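Local coordinates for DPSA (Streptomyces coelicolor, PDB 4CY9), which is a Dps-family, ferritin-like iron-binding protein that forms a twelve-subunit assembly, probably oxidises and stores iron, and may also bind DNA, at residues I21-L26 / R124-E129. Numbering follows the deposited sequence.
Sequences IGVLRL and RAAVEE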
ATOM      1  N   ILE A  21     -24.300 -30.882  -7.765  1.00 10.20           N
ATOM      2  CA  ILE A  21     -23.991 -30.694  -6.320  1.00 10.14           C
ATOM      3  C   ILE A  21     -23.201 -31.903  -5.809  1.00 11.54           C
ATOM      4  O   ILE A  21     -22.256 -31.796  -5.044  1.00 10.66           O
ATOM      5  CB  ILE A  21     -25.306 -30.458  -5.531  1.00  9.12           C
ATOM      6  CG1 ILE A  21     -25.855 -29.048  -5.854  1.00 10.69           C
ATOM      7  CG2 ILE A  21     -25.046 -30.684  -3.970  1.00  8.81           C
ATOM      8  CD1 ILE A  21     -27.358 -28.933  -5.505  1.00 10.61           C
ATOM      9  N   GLY A  22     -23.658 -33.140  -6.143  1.00 10.96           N
ATOM     10  CA  GLY A  22     -22.903 -34.344  -5.678  1.00 10.09           C
ATOM     11  C   GLY A  22     -21.466 -34.366  -6.199  1.00  9.83           C
ATOM     12  O   GLY A  22     -20.569 -34.750  -5.426  1.00 11.08           O
ATOM     13  N   VAL A  23     -21.262 -34.002  -7.466  1.00  8.76           N
ATOM     14  CA  VAL A  23     -19.891 -33.950  -8.039  1.00  9.64           C
ATOM     15  C   VAL A  23     -19.071 -32.912  -7.218  1.00  9.01           C
ATOM     16  O   VAL A  23     -17.933 -33.208  -6.811  1.00 10.02           O
ATOM     17  CB  VAL A  23     -19.944 -33.509  -9.514  1.00 11.16           C
ATOM     18  CG1 VAL A  23     -18.565 -33.158 -10.127  1.00 11.50           C
ATOM     19  CG2 VAL A  23     -20.582 -34.723 -10.247  1.00 11.98           C
ATOM     20  N   LEU A  24     -19.705 -31.753  -7.034  1.00  9.00           N
ATOM     21  CA  LEU A  24     -18.869 -30.675  -6.366  1.00  9.02           C
ATOM     22  C   LEU A  24     -18.679 -30.989  -4.867  1.00  8.46           C
ATOM     23  O   LEU A  24     -17.576 -30.610  -4.325  1.00  8.40           O
ATOM     24  CB  LEU A  24     -19.621 -29.354  -6.439  1.00  8.35           C
ATOM     25  CG  LEU A  24     -19.731 -28.797  -7.907  1.00  9.30           C
ATOM     26  CD1 LEU A  24     -20.511 -27.474  -7.819  1.00 11.43           C
ATOM     27  CD2 LEU A  24     -18.326 -28.434  -8.476  1.00  9.72           C
ATOM     28  N   ARG A  25     -19.613 -31.667  -4.198  1.00  8.26           N
ATOM     29  CA  ARG A  25     -19.433 -32.006  -2.777  1.00  8.97           C
ATOM     30  C   ARG A  25     -18.174 -32.852  -2.593  1.00  9.61           C
ATOM     31  O   ARG A  25     -17.378 -32.653  -1.637  1.00 10.20           O
ATOM     32  CB  ARG A  25     -20.715 -32.841  -2.369  1.00  9.42           C
ATOM     33  CG  ARG A  25     -20.732 -33.182  -0.883  1.00 11.08           C
ATOM     34  CD  ARG A  25     -22.018 -34.039  -0.662  1.00 15.50           C
ATOM     35  NE  ARG A  25     -22.036 -34.532   0.717  1.00 17.37           N
ATOM     36  CZ  ARG A  25     -22.818 -34.003   1.636  1.00 22.87           C
ATOM     37  NH1 ARG A  25     -23.638 -32.962   1.351  1.00 25.80           N
ATOM     38  NH2 ARG A  25     -22.756 -34.503   2.910  1.00 27.74           N
ATOM     39  N   LEU A  26     -17.948 -33.840  -3.524  1.00  9.02           N
ATOM     40  CA  LEU A  26     -16.700 -34.651  -3.385  1.00 10.19           C
ATOM     41  C   LEU A  26     -15.470 -33.827  -3.794  1.00  9.70           C
ATOM     42  O   LEU A  26     -14.407 -34.031  -3.150  1.00 10.10           O
ATOM     43  CB  LEU A  26     -16.853 -35.912  -4.320  1.00 10.57           C
ATOM     44  CG  LEU A  26     -15.651 -36.884  -4.149  1.00 13.20           C
ATOM     45  CD1 LEU A  26     -15.639 -37.434  -2.706  1.00 13.69           C
ATOM     46  CD2 LEU A  26     -15.942 -38.011  -5.222  1.00 15.81           C
ATOM     47  N   ARG A 124     -10.469 -33.468 -13.260  1.00 10.39           N
ATOM     48  CA  ARG A 124     -10.708 -33.567 -14.721  1.00 12.28           C
ATOM     49  C   ARG A 124     -12.047 -34.314 -14.968  1.00 11.72           C
ATOM     50  O   ARG A 124     -12.760 -33.947 -15.914  1.00 13.92           O
ATOM     51  CB  ARG A 124      -9.585 -34.448 -15.360  1.00 16.98           C
ATOM     52  CG  ARG A 124      -8.442 -33.620 -15.777  1.00 25.78           C
ATOM     53  CD  ARG A 124      -7.458 -34.339 -16.793  1.00 25.74           C
ATOM     54  NE  ARG A 124      -6.404 -33.325 -16.955  1.00 25.34           N
ATOM     55  CZ  ARG A 124      -6.442 -32.347 -17.892  1.00 26.93           C
ATOM     56  NH1 ARG A 124      -7.358 -32.416 -18.850  1.00 22.62           N
ATOM     57  NH2 ARG A 124      -5.501 -31.388 -17.960  1.00 18.81           N
ATOM     58  N   ALA A 125     -12.331 -35.328 -14.142  1.00 11.74           N
ATOM     59  CA  ALA A 125     -13.599 -36.079 -14.245  1.00 12.26           C
ATOM     60  C   ALA A 125     -14.761 -35.133 -13.924  1.00 13.85           C
ATOM     61  O   ALA A 125     -15.822 -35.134 -14.616  1.00 12.51           O
ATOM     62  CB  ALA A 125     -13.666 -37.304 -13.318  1.00 14.06           C
ATOM     63  N   ALA A 126     -14.602 -34.306 -12.895  1.00 10.42           N
ATOM     64  CA  ALA A 126     -15.659 -33.360 -12.531  1.00 10.77           C
ATOM     65  C   ALA A 126     -15.855 -32.313 -13.640  1.00 10.54           C
ATOM     66  O   ALA A 126     -17.026 -31.868 -13.855  1.00 10.46           O
ATOM     67  CB  ALA A 126     -15.287 -32.621 -11.136  1.00  8.62           C
ATOM     68  N   VAL A 127     -14.787 -31.834 -14.330  1.00  9.91           N
ATOM     69  CA  VAL A 127     -14.940 -30.878 -15.466  1.00  9.78           C
ATOM     70  C   VAL A 127     -15.848 -31.520 -16.539  1.00 12.36           C
ATOM     71  O   VAL A 127     -16.765 -30.864 -17.101  1.00 12.27           O
ATOM     72  CB  VAL A 127     -13.581 -30.588 -16.095  1.00  9.92           C
ATOM     73  CG1 VAL A 127     -13.713 -29.907 -17.447  1.00 11.60           C
ATOM     74  CG2 VAL A 127     -12.790 -29.648 -15.061  1.00  9.29           C
ATOM     75  N   GLU A 128     -15.555 -32.794 -16.796  1.00 12.02           N
ATOM     76  CA  GLU A 128     -16.317 -33.432 -17.907  1.00 14.99           C
ATOM     77  C   GLU A 128     -17.799 -33.568 -17.485  1.00 15.72           C
ATOM     78  O   GLU A 128     -18.693 -33.224 -18.282  1.00 15.05           O
ATOM     79  CB  GLU A 128     -15.655 -34.854 -18.100  1.00 16.97           C
ATOM     80  CG  GLU A 128     -16.666 -35.870 -18.654  1.00 30.22           C
ATOM     81  CD  GLU A 128     -16.544 -35.945 -20.137  1.00 47.37           C
ATOM     82  OE1 GLU A 128     -15.892 -35.006 -20.688  1.00 51.25           O
ATOM     83  OE2 GLU A 128     -17.087 -36.925 -20.761  1.00 56.36           O
ATOM     84  N   GLU A 129     -18.093 -33.934 -16.237  1.00 13.44           N
ATOM     85  CA  GLU A 129     -19.521 -33.970 -15.781  1.00 14.44           C
ATOM     86  C   GLU A 129     -20.134 -32.604 -15.748  1.00 15.56           C
ATOM     87  O   GLU A 129     -21.333 -32.423 -16.117  1.00 14.07           O
ATOM     88  CB  GLU A 129     -19.670 -34.588 -14.356  1.00 17.51           C
ATOM     89  CG  GLU A 129     -19.188 -36.024 -14.293  1.00 24.57           C
ATOM     90  CD  GLU A 129     -19.875 -36.884 -15.408  1.00 41.75           C
ATOM     91  OE1 GLU A 129     -21.118 -36.662 -15.698  1.00 33.95           O
ATOM     92  OE2 GLU A 129     -19.159 -37.722 -16.061  1.00 50.01           O
TER
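Val23 reaches from helix 14-44 to Ala126 and Glu129 on helix 105-133, joining two antiparallel helices of the ferritin-like four-helix bundle. The contact is small, with 114 Å² buried in all, and made through carbon atoms alone: no hydrogen bond or salt bridge crosses it. Val23 supplies the largest share of the surface and meets two residues spaced three apart, about one turn, along the other helix. Its torsion (chi1 169°) sets CG1 anti to the backbone N and CG2 anti to the carbonyl carbon, dividing the two methyls between the two partners. CG1 presses methyl against methyl on Ala126, with Val23 CG1 3.5 Å from Ala126 CB, tighter than an ordinary van der Waals contact. The same methyl lies 3.8 Å from Ala126 CA, so it packs against the helix backbone as well as the small side chain. With only a methyl on Ala126, the backbones come close, Val23 CA standing 6.2 Å from Ala126 CA. Beside this contact, side chains turn to the other two helices of the bundle: Leu24 packs on Val71 and Ile75 of helix 50-77, while Val127 meets Leu141 and Ile142 of helix 135-158. Farther out, Arg124 forms salt bridges with Glu149 of its own chain and with Asp134 of a second subunit, tying helix 105-133 into the assembly. Glu129 contributes the aliphatic root of its side chain: Val23 CG2 lies 4.2 Å from Glu129 CB, whereas the carboxylate bends away, its OE1 5.8 Å from Val23 CG2.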